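PDB 1SP3: cytochrome c, putative from Shewanella oneidensis, which carries eight c-type hemes and probably works as a respiratory oxidoreductase that reduces tetrathionate. Local coordinates for residues P134-C139 against N178-Q182; L99-T105 against I127-A133; K153-D158 against W396-M401. All coordinates share one frame; numbering follows the deposited sequence.

Contact 1. Residues P134-C139 against N178-Q182. With HEC (heme c), chain F.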
# COMPACT_ATOMS: atom_id res chain seq x y z
N PRO A 134 6.78 -12.61 14.93
CA PRO A 134 6.17 -11.28 14.64
C PRO A 134 4.75 -11.20 15.25
O PRO A 134 3.98 -12.23 15.19
CB PRO A 134 6.01 -11.26 13.10
CG PRO A 134 7.22 -12.33 12.57
CD PRO A 134 7.14 -13.37 13.71
N VAL A 135 4.39 -10.01 15.72
CA VAL A 135 2.98 -9.67 16.04
C VAL A 135 2.51 -8.54 15.18
O VAL A 135 3.31 -7.98 14.38
CB VAL A 135 2.85 -9.30 17.51
CG1 VAL A 135 3.26 -10.49 18.34
CG2 VAL A 135 3.64 -7.97 17.89
N ARG A 136 1.23 -8.16 15.28
CA ARG A 136 0.75 -7.06 14.41
C ARG A 136 1.68 -5.85 14.37
O ARG A 136 1.96 -5.25 13.28
CB ARG A 136 -0.66 -6.66 14.76
CG ARG A 136 -1.70 -7.80 14.56
CD ARG A 136 -3.11 -7.38 15.02
NE ARG A 136 -3.13 -6.94 16.43
CZ ARG A 136 -3.37 -7.73 17.50
NH1 ARG A 136 -3.60 -9.04 17.31
NH2 ARG A 136 -3.34 -7.22 18.77
N ASP A 137 2.23 -5.51 15.52
CA ASP A 137 3.05 -4.28 15.58
C ASP A 137 4.36 -4.39 14.77
O ASP A 137 4.95 -3.38 14.38
CB ASP A 137 3.30 -3.85 17.03
CG ASP A 137 3.32 -2.31 17.20
OD1 ASP A 137 2.53 -1.59 16.51
OD2 ASP A 137 4.12 -1.71 17.96
N ASN A 138 4.86 -5.61 14.52
CA ASN A 138 6.05 -5.71 13.71
C ASN A 138 5.69 -5.38 12.24
O ASN A 138 6.36 -4.58 11.62
CB ASN A 138 6.69 -7.07 13.82
CG ASN A 138 7.15 -7.39 15.23
OD1 ASN A 138 6.48 -8.16 15.97
ND2 ASN A 138 8.33 -6.86 15.60
N CYS A 139 4.64 -6.01 11.70
CA CYS A 139 4.24 -5.75 10.32
C CYS A 139 3.94 -4.28 10.20
O CYS A 139 4.34 -3.70 9.25
CB CYS A 139 2.99 -6.58 9.90
SG CYS A 139 3.29 -8.30 10.32
N ASN A 178 -8.21 -11.74 18.28
CA ASN A 178 -6.82 -11.44 18.48
C ASN A 178 -5.87 -12.02 17.40
O ASN A 178 -4.75 -12.55 17.70
CB ASN A 178 -6.41 -11.96 19.87
CG ASN A 178 -5.05 -11.49 20.26
OD1 ASN A 178 -4.34 -12.18 21.02
ND2 ASN A 178 -4.64 -10.33 19.74
N PHE A 179 -6.31 -11.99 16.15
CA PHE A 179 -5.44 -12.58 15.13
C PHE A 179 -4.16 -11.75 14.97
O PHE A 179 -4.23 -10.52 15.00
CB PHE A 179 -6.10 -12.59 13.77
CG PHE A 179 -7.11 -13.66 13.55
CD1 PHE A 179 -7.49 -14.54 14.58
CD2 PHE A 179 -7.72 -13.77 12.30
CE1 PHE A 179 -8.45 -15.49 14.35
CE2 PHE A 179 -8.67 -14.70 12.08
CZ PHE A 179 -9.01 -15.60 13.11
N GLN A 180 -3.03 -12.41 14.77
CA GLN A 180 -1.84 -11.71 14.23
C GLN A 180 -1.98 -11.71 12.73
O GLN A 180 -2.75 -12.55 12.24
CB GLN A 180 -0.54 -12.48 14.60
CG GLN A 180 -0.43 -12.70 16.17
CD GLN A 180 -0.60 -11.41 16.96
OE1 GLN A 180 -0.24 -10.29 16.50
NE2 GLN A 180 -1.10 -11.54 18.16
N CYS A 181 -1.18 -10.91 11.98
CA CYS A 181 -1.36 -10.80 10.56
C CYS A 181 -1.18 -12.12 9.85
O CYS A 181 -1.97 -12.43 8.95
CB CYS A 181 -0.36 -9.82 9.96
SG CYS A 181 -0.26 -8.22 10.77
N GLN A 182 -0.14 -12.89 10.27
CA GLN A 182 0.13 -14.20 9.69
C GLN A 182 -0.90 -15.26 10.03
O GLN A 182 -0.85 -16.30 9.45
CB GLN A 182 1.54 -14.76 10.03
CG GLN A 182 1.69 -15.10 11.54
CD GLN A 182 2.22 -13.95 12.40
OE1 GLN A 182 1.89 -12.76 12.20
NE2 GLN A 182 3.09 -14.29 13.34
FE HEC F . 4.86 -6.14 4.14
CHA HEC F . 4.02 -5.91 0.87
CHB HEC F . 2.41 -8.48 4.55
CHC HEC F . 6.07 -6.81 7.24
CHD HEC F . 7.04 -3.54 3.73
NA HEC F . 3.48 -7.01 2.95
C1A HEC F . 3.26 -6.74 1.65
C2A HEC F . 2.22 -7.58 1.13
C3A HEC F . 1.78 -8.33 2.14
C4A HEC F . 2.55 -7.97 3.30
CMA HEC F . 0.58 -9.31 2.08
CAA HEC F . 1.66 -7.49 -0.37
CBA HEC F . 2.24 -8.56 -1.30
CGA HEC F . 3.41 -7.98 -2.08
O1A HEC F . 4.28 -8.78 -2.56
O2A HEC F . 3.42 -6.73 -2.30
NB HEC F . 4.31 -7.41 5.62
C1B HEC F . 3.29 -8.29 5.59
C2B HEC F . 3.17 -8.91 6.89
C3B HEC F . 4.14 -8.44 7.66
C4B HEC F . 4.91 -7.50 6.85
CMB HEC F . 2.02 -9.92 7.14
CAB HEC F . 4.60 -8.89 9.08
CBB HEC F . 4.88 -10.25 9.20
NC HEC F . 6.26 -5.36 5.27
C1C HEC F . 6.63 -5.77 6.56
C2C HEC F . 7.60 -4.84 7.05
C3C HEC F . 7.88 -3.98 6.07
C4C HEC F . 7.05 -4.25 4.92
CMC HEC F . 8.22 -4.83 8.47
CAC HEC F . 8.90 -2.86 6.21
CBC HEC F . 10.24 -3.17 6.46
ND HEC F . 5.38 -4.86 2.59
C1D HEC F . 6.34 -3.85 2.61
C2D HEC F . 6.52 -3.29 1.31
C3D HEC F . 5.63 -4.08 0.42
C4D HEC F . 4.96 -5.03 1.30
CMD HEC F . 7.43 -2.14 0.78
CAD HEC F . 5.44 -3.93 -1.11
CBD HEC F . 6.43 -4.95 -1.64
CGD HEC F . 6.45 -4.88 -3.16
O1D HEC F . 5.52 -5.48 -3.76
O2D HEC F . 7.36 -4.26 -3.81
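Pro134 turns its backbone O toward Gln182, and the side-chain NE2 answers with an almost straight hydrogen bond of 2.9 Å, the oxygen lying in the plane of the amide. The same NE2 binds a propionate of the heme attached to Cys101. Val135, at the N-cap of helix 136-143, lies beside Gln180, its CB 3.4 Å from OE1. The Gln180 chain folds back at its second torsion (chi2 -52°), which brings OE1 onto the first-turn amide Arg136 N at 2.9 Å, nearly along the C=O axis. Arg136 in turn bends at chi3 (-56°) and lays its guanidinium nearly parallel to the Gln180 amide (planes 19° apart), OE1 over one face. Its NH1 gives Phe179 O a 2.8 Å bond that descends from above the carbonyl plane, while NH2 reaches Ala162 O. A leucine here would probably leave the Phe179 and Ala162 carbonyls without their donor and the Gln180 amide without its flat neighbour. At Cys139, SG passes 3.6 Å from Cys181 SG without a disulfide, since each sulfur is a thioether to its own heme. Two CXXCH heme-binding motifs, Cys139 to His143 and Cys181 to His185, begin side by side, as in tightly packed multiheme cytochromes.

Contact 2. Residues L99-T105 against I127-A133; sequences LICHDTT and IAQNVGA. With HEC (heme c), chain E.
His102 and Gly132 bond to each other twice, once through the backbone and once through the ring. Gly132 N donates to His102 O at 2.7 Å in the carbonyl plane, and His102 ND1 returns a 2.8 Å bond to Gly132 O. For the second bond the imidazole carries CG anti to its carbonyl carbon (chi1 -71°); the acceptor lies near the ring plane, although ND1 is tilted from the plane of the Gly132 carbonyl. With ND1 held, the rotation of the ring is fixed and NE2 faces the iron. This is the histidine of a CXXCH motif, with Cys98 and Cys101 as the thioether residues and His190 as the second axial ligand of the same iron. Beyond it, Thr104 places OG1 between its backbone N and carbonyl carbon (chi1 61°), where the hydroxyl donates to Asn130 O at 2.5 Å and CG2 rests 3.6 Å from Gly132 N. Asp103 brings its carboxylate beside Ile127; its OD2 accepts from Thr105 OG1 on the syn lone pair and from Thr105 N, met above the carboxylate plane, and this second bond makes an Asx turn. A water donates to both OD2 and Ile127 O and accepts from Thr104 N. On the apolar flank Leu99 pushes a single methyl, CD2, across Val131 CG2 at 3.6 Å and Ile127 CG2 at 4.0 Å.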
# COMPACT_ATOMS: atom_id res chain seq x y z
N LEU A 99 15.55 -7.89 12.24
CA LEU A 99 14.91 -7.37 13.45
C LEU A 99 13.55 -6.69 13.28
O LEU A 99 12.72 -6.69 14.23
CB LEU A 99 15.88 -6.38 14.10
CG LEU A 99 17.24 -7.02 14.32
CD1 LEU A 99 18.22 -5.86 14.71
CD2 LEU A 99 17.20 -8.17 15.38
N ILE A 100 13.33 -6.08 12.11
CA ILE A 100 12.11 -5.33 11.95
C ILE A 100 10.85 -6.25 12.12
O ILE A 100 9.86 -5.85 12.75
CB ILE A 100 12.13 -4.48 10.67
CG1 ILE A 100 10.89 -3.56 10.53
CG2 ILE A 100 12.26 -5.36 9.46
CD1 ILE A 100 11.04 -2.37 11.34
N CYS A 101 10.89 -7.48 11.65
CA CYS A 101 9.71 -8.34 11.83
C CYS A 101 9.72 -9.14 13.11
O CYS A 101 8.71 -9.67 13.50
CB CYS A 101 9.54 -9.31 10.67
SG CYS A 101 9.21 -8.42 9.09
N HIS A 102 10.88 -9.29 13.70
CA HIS A 102 11.07 -10.26 14.80
C HIS A 102 11.36 -9.64 16.15
O HIS A 102 11.40 -10.36 17.13
CB HIS A 102 12.17 -11.27 14.42
CG HIS A 102 11.73 -12.23 13.33
ND1 HIS A 102 10.69 -13.10 13.49
CD2 HIS A 102 12.21 -12.46 12.09
CE1 HIS A 102 10.53 -13.84 12.40
NE2 HIS A 102 11.47 -13.49 11.55
N ASP A 103 11.55 -8.31 16.20
CA ASP A 103 11.71 -7.63 17.50
C ASP A 103 10.49 -7.72 18.44
O ASP A 103 9.38 -7.33 18.06
CB ASP A 103 12.08 -6.14 17.30
CG ASP A 103 12.05 -5.37 18.61
OD1 ASP A 103 11.42 -4.28 18.64
OD2 ASP A 103 12.60 -5.84 19.64
N THR A 104 10.68 -8.18 19.69
CA THR A 104 9.55 -8.27 20.59
C THR A 104 9.61 -7.15 21.63
O THR A 104 8.76 -7.08 22.45
CB THR A 104 9.47 -9.63 21.31
OG1 THR A 104 10.66 -9.82 22.11
CG2 THR A 104 9.51 -10.78 20.32
N THR A 105 10.62 -6.29 21.60
CA THR A 105 10.72 -5.36 22.72
C THR A 105 9.90 -4.10 22.46
O THR A 105 9.66 -3.36 23.37
CB THR A 105 12.17 -4.90 22.92
OG1 THR A 105 12.61 -4.27 21.68
CG2 THR A 105 13.13 -6.11 23.20
N ILE A 127 17.81 -6.05 21.74
CA ILE A 127 16.80 -6.35 20.72
C ILE A 127 17.06 -7.75 20.13
O ILE A 127 16.13 -8.56 20.06
CB ILE A 127 16.80 -5.27 19.66
CG1 ILE A 127 16.28 -3.95 20.29
CG2 ILE A 127 16.07 -5.75 18.34
CD1 ILE A 127 16.41 -2.69 19.45
N ALA A 128 18.30 -8.02 19.69
CA ALA A 128 18.65 -9.30 19.07
C ALA A 128 18.36 -10.48 19.97
O ALA A 128 17.91 -11.49 19.49
CB ALA A 128 20.10 -9.36 18.71
N GLN A 129 18.65 -10.36 21.28
CA GLN A 129 18.44 -11.46 22.22
C GLN A 129 16.98 -11.77 22.42
O GLN A 129 16.60 -12.95 22.69
CB GLN A 129 19.05 -11.11 23.56
CG GLN A 129 20.56 -11.16 23.56
CD GLN A 129 21.14 -10.43 24.74
OE1 GLN A 129 22.10 -9.68 24.58
NE2 GLN A 129 20.55 -10.63 25.94
N ASN A 130 16.14 -10.75 22.26
CA ASN A 130 14.72 -10.96 22.53
C ASN A 130 13.80 -11.27 21.33
O ASN A 130 12.61 -11.32 21.47
CB ASN A 130 14.22 -9.81 23.34
CG ASN A 130 14.75 -9.89 24.77
OD1 ASN A 130 14.18 -10.63 25.56
ND2 ASN A 130 15.91 -9.19 25.08
N VAL A 131 14.41 -11.50 20.18
CA VAL A 131 13.75 -11.68 18.89
C VAL A 131 12.78 -12.87 19.03
O VAL A 131 13.04 -13.83 19.77
CB VAL A 131 14.96 -11.87 17.99
CG1 VAL A 131 15.15 -13.19 17.38
CG2 VAL A 131 15.35 -10.62 17.18
N GLY A 132 11.65 -12.82 18.33
CA GLY A 132 10.73 -13.94 18.32
C GLY A 132 9.68 -13.79 17.21
O GLY A 132 9.92 -13.12 16.19
N ALA A 133 8.49 -14.37 17.42
CA ALA A 133 7.52 -14.44 16.35
C ALA A 133 6.96 -13.04 16.19
O ALA A 133 6.81 -12.31 17.20
CB ALA A 133 6.45 -15.49 16.69
FE HEC E . 11.50 -14.35 9.79
CHA HEC E . 9.63 -17.06 10.77
CHB HEC E . 14.23 -15.92 11.11
CHC HEC E . 13.41 -11.87 8.48
CHD HEC E . 8.76 -12.61 8.85
NA HEC E . 11.86 -16.15 10.80
C1A HEC E . 10.95 -17.13 11.06
C2A HEC E . 11.60 -18.29 11.70
C3A HEC E . 12.88 -18.00 11.78
C4A HEC E . 13.06 -16.64 11.19
CMA HEC E . 14.01 -18.92 12.36
CAA HEC E . 10.91 -19.61 12.16
CBA HEC E . 10.28 -20.32 10.92
CGA HEC E . 11.33 -20.53 9.83
O1A HEC E . 12.36 -21.11 10.26
O2A HEC E . 11.14 -20.19 8.59
NB HEC E . 13.37 -14.00 9.79
C1B HEC E . 14.35 -14.74 10.38
C2B HEC E . 15.60 -14.11 10.05
C3B HEC E . 15.36 -13.03 9.33
C4B HEC E . 13.96 -12.91 9.16
CMB HEC E . 17.01 -14.62 10.54
CAB HEC E . 16.42 -12.05 8.69
CBB HEC E . 17.44 -12.49 7.90
NC HEC E . 11.14 -12.53 8.79
C1C HEC E . 12.07 -11.64 8.37
C2C HEC E . 11.41 -10.48 7.82
C3C HEC E . 10.09 -10.67 7.90
C4C HEC E . 9.92 -12.00 8.52
CMC HEC E . 12.18 -9.27 7.24
CAC HEC E . 8.89 -9.72 7.50
CBC HEC E . 8.82 -8.94 6.40
ND HEC E . 9.55 -14.77 9.81
C1D HEC E . 8.57 -13.87 9.36
C2D HEC E . 7.30 -14.48 9.52
C3D HEC E . 7.60 -15.89 10.05
C4D HEC E . 8.99 -15.95 10.24
CMD HEC E . 5.88 -13.89 9.16
CAD HEC E . 6.59 -16.98 10.42
CBD HEC E . 6.04 -16.56 11.78
CGD HEC E . 4.92 -17.42 12.33
O1D HEC E . 4.23 -16.94 13.28
O2D HEC E . 4.74 -18.56 11.83
O HOH W 1 13.58 -8.20 20.16

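Contact 3. Residues K153-D158 against W396-M401; sequences KHGDLD and WRINHM. With HEC (heme c), chain G.
His400 binds the heme iron through NE2 at 2.1 Å and gives its other ring nitrogen, ND1, to Asp156. The bond from ND1 to Asp156 OD1 is 2.9 Å long and comes steeply from above the carboxylate plane, 59° out of it. On its anti side Asp156 OD1 also accepts from Asn399 N at 2.8 Å. The backbone amide of the histidine itself, His400 N, reaches Asp156 OD1 on that side too, again at 2.8 Å. Three donors therefore grip one carboxylate oxygen, fixing both the ring and the loop that carries it. The faces of the imidazole are held as well: Leu157 CD2 makes a CH-pi contact 3.8 Å from the ring centroid, and Asn399 CB lies over the opposite face. The other Leu157 methyl, CD1, reaches the porphyrin.

Asp156 owes its place to a type I beta turn from His154 to Leu157, and its CG sits between the backbone N and the carbonyl carbon (chi1 70°), which sends the carboxylate into the loop after strand 387-397. Met401 runs extended alongside the turn, its CG 3.5 Å from Asp156 O, and its own backbone N is bonded to Asp169. Farther out, Trp396 turns an edge toward the face of His154 in a T-shaped pair, centroids 4.5 Å apart and planes at 68°, although His154, like Lys153, is poorly ordered. Lys153 NZ and Trp396 NE1 both bind a propionate of another heme, the one carried by Cys74 and Cys77 and bound by Lys56.

A buried carboxylate accepting from ND1 of an iron-bound histidine would be expected to make the imidazole a stronger electron donor, and so may help to stabilise the ferric state of this heme.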
# COMPACT_ATOMS: atom_id res chain seq x y z
N LYS A 153 -2.38 5.47 4.52
CA LYS A 153 -2.27 5.49 3.07
C LYS A 153 -3.29 4.53 2.35
O LYS A 153 -4.14 4.98 1.53
CB LYS A 153 -0.81 5.24 2.66
CG LYS A 153 -0.36 6.04 1.49
CD LYS A 153 0.69 5.27 0.71
CE LYS A 153 0.10 4.31 -0.35
NZ LYS A 153 0.94 3.06 -0.48
N HIS A 154 -3.18 3.22 2.61
CA HIS A 154 -4.37 2.36 2.76
C HIS A 154 -4.99 2.84 4.10
O HIS A 154 -4.35 2.84 5.17
CB HIS A 154 -3.97 0.90 2.95
CG HIS A 154 -3.94 0.09 1.69
ND1 HIS A 154 -5.07 -0.44 1.11
CD2 HIS A 154 -2.89 -0.34 0.94
CE1 HIS A 154 -4.73 -1.15 0.04
NE2 HIS A 154 -3.41 -1.10 -0.09
N GLY A 155 -6.23 3.27 4.05
CA GLY A 155 -6.87 3.68 5.26
C GLY A 155 -7.45 2.53 6.05
O GLY A 155 -8.09 2.81 7.05
N ASP A 156 -7.24 1.28 5.61
CA ASP A 156 -7.72 0.09 6.37
C ASP A 156 -6.73 -0.54 7.39
O ASP A 156 -7.02 -1.54 8.02
CB ASP A 156 -8.39 -1.00 5.45
CG ASP A 156 -7.41 -1.74 4.54
OD1 ASP A 156 -7.73 -2.89 4.09
OD2 ASP A 156 -6.30 -1.31 4.21
N LEU A 157 -5.53 -0.01 7.49
CA LEU A 157 -4.59 -0.55 8.49
C LEU A 157 -4.02 0.68 9.20
O LEU A 157 -3.25 1.44 8.63
CB LEU A 157 -3.47 -1.31 7.79
CG LEU A 157 -3.71 -2.70 7.18
CD1 LEU A 157 -2.43 -3.32 6.60
CD2 LEU A 157 -4.32 -3.69 8.15
N ASP A 158 -4.43 0.89 10.44
CA ASP A 158 -4.07 2.08 11.17
C ASP A 158 -3.18 1.74 12.40
O ASP A 158 -3.01 0.54 12.72
CB ASP A 158 -5.32 2.96 11.40
CG ASP A 158 -5.96 2.84 12.78
OD1 ASP A 158 -6.38 1.74 13.26
OD2 ASP A 158 -6.14 3.89 13.50
N TRP A 396 -6.87 1.44 -4.38
CA TRP A 396 -6.28 0.41 -3.53
C TRP A 396 -7.43 -0.35 -2.95
O TRP A 396 -8.40 0.27 -2.49
CB TRP A 396 -5.54 0.97 -2.29
CG TRP A 396 -4.26 1.59 -2.56
CD1 TRP A 396 -3.00 1.01 -2.55
CD2 TRP A 396 -4.08 2.94 -2.90
NE1 TRP A 396 -2.05 1.97 -2.85
CE2 TRP A 396 -2.69 3.15 -3.09
CE3 TRP A 396 -4.95 3.99 -3.11
CZ2 TRP A 396 -2.18 4.39 -3.50
CZ3 TRP A 396 -4.47 5.18 -3.48
CH2 TRP A 396 -3.06 5.39 -3.65
N ARG A 397 -7.25 -1.66 -2.85
CA ARG A 397 -8.24 -2.57 -2.31
C ARG A 397 -8.40 -2.34 -0.82
O ARG A 397 -7.41 -2.12 -0.14
CB ARG A 397 -7.78 -4.01 -2.49
CG ARG A 397 -7.71 -4.36 -3.95
CD ARG A 397 -7.54 -5.79 -4.20
NE ARG A 397 -8.67 -6.50 -3.54
CZ ARG A 397 -8.65 -7.81 -3.26
NH1 ARG A 397 -7.57 -8.54 -3.56
NH2 ARG A 397 -9.68 -8.38 -2.66
N ILE A 398 -9.60 -2.55 -0.32
CA ILE A 398 -9.85 -2.50 1.08
C ILE A 398 -10.13 -3.94 1.54
O ILE A 398 -11.09 -4.51 1.13
CB ILE A 398 -11.09 -1.61 1.35
CG1 ILE A 398 -10.79 -0.12 1.05
CG2 ILE A 398 -11.50 -1.73 2.79
CD1 ILE A 398 -9.60 0.34 1.98
N ASN A 399 -9.37 -4.46 2.51
CA ASN A 399 -9.51 -5.82 2.98
C ASN A 399 -9.58 -6.01 4.48
O ASN A 399 -9.92 -7.14 4.91
CB ASN A 399 -8.38 -6.73 2.44
CG ASN A 399 -8.46 -6.90 0.91
OD1 ASN A 399 -9.26 -7.66 0.36
ND2 ASN A 399 -7.59 -6.19 0.24
N HIS A 400 -9.22 -5.00 5.25
CA HIS A 400 -9.14 -5.07 6.72
C HIS A 400 -10.23 -4.21 7.37
O HIS A 400 -10.95 -3.56 6.64
CB HIS A 400 -7.71 -4.79 7.22
CG HIS A 400 -6.69 -5.53 6.43
ND1 HIS A 400 -6.16 -5.03 5.25
CD2 HIS A 400 -6.21 -6.79 6.55
CE1 HIS A 400 -5.36 -5.94 4.71
NE2 HIS A 400 -5.36 -7.01 5.48
N MET A 401 -10.32 -4.22 8.73
CA MET A 401 -11.40 -3.55 9.43
C MET A 401 -12.77 -4.19 9.18
O MET A 401 -13.82 -3.51 9.21
CB MET A 401 -11.46 -2.03 9.13
CG MET A 401 -10.19 -1.26 9.59
SD MET A 401 -10.16 0.58 9.27
CE MET A 401 -8.68 0.96 10.26
FE HEC G . -4.07 -8.59 5.19
CHA HEC G . -4.38 -8.12 1.81
CHB HEC G . -1.32 -6.67 5.21
CHC HEC G . -3.96 -8.84 8.67
CHD HEC G . -6.73 -10.69 5.17
NA HEC G . -3.03 -7.51 3.78
C1A HEC G . -3.31 -7.50 2.44
C2A HEC G . -2.32 -6.72 1.78
C3A HEC G . -1.47 -6.30 2.72
C4A HEC G . -1.94 -6.78 4.00
CMA HEC G . -0.24 -5.40 2.50
CAA HEC G . -2.32 -6.42 0.27
CBA HEC G . -3.25 -5.17 0.12
CGA HEC G . -3.09 -4.72 -1.32
O1A HEC G . -1.97 -4.20 -1.65
O2A HEC G . -4.05 -4.87 -2.17
NB HEC G . -2.90 -7.95 6.64
C1B HEC G . -1.77 -7.16 6.41
C2B HEC G . -1.20 -6.79 7.68
C3B HEC G . -1.95 -7.37 8.64
C4B HEC G . -3.00 -8.12 8.01
CMB HEC G . 0.06 -5.89 7.87
CAB HEC G . -1.76 -7.24 10.19
CBB HEC G . -1.83 -5.98 10.75
NC HEC G . -5.14 -9.57 6.67
C1C HEC G . -4.87 -9.57 8.01
C2C HEC G . -5.77 -10.47 8.63
C3C HEC G . -6.55 -10.97 7.64
C4C HEC G . -6.14 -10.42 6.41
CMC HEC G . -5.72 -10.72 10.18
CAC HEC G . -7.68 -12.07 7.75
CBC HEC G . -8.63 -11.99 8.76
ND HEC G . -5.34 -9.30 3.76
C1D HEC G . -6.42 -10.16 3.93
C2D HEC G . -7.12 -10.41 2.69
C3D HEC G . -6.37 -9.68 1.68
C4D HEC G . -5.31 -8.96 2.41
CMD HEC G . -8.42 -11.31 2.40
CAD HEC G . -6.68 -9.64 0.14
CBD HEC G . -5.52 -10.46 -0.46
CGD HEC G . -5.78 -11.95 -0.52
O1D HEC G . -4.90 -12.66 -1.03
O2D HEC G . -6.90 -12.44 -0.18
O HOH W 2 -6.06 -4.28 1.44

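Overall arrangement
Contacts 1 and 2 lie on the same side of the chain's centre, their centres about 13 Å apart, and they touch: Asn138 ND2 probably bonds to Asp103 O at 2.7 Å. Contact 2 closes before contact 1 opens, and helix 124-129 leads on to helix 136-143. Contact 3 crosses contact 1 along the chain, 153-158 falling between 134-139 and 178-182, and ties the loop after helix 136-143 to the end of strand 387-397. Its centre is about 15 Å from that of contact 1 and 26 Å from that of contact 2. Contact 1 meets the heme of each neighbour, through Gln182 and Cys181, consistent with electrons passing along closely spaced hemes.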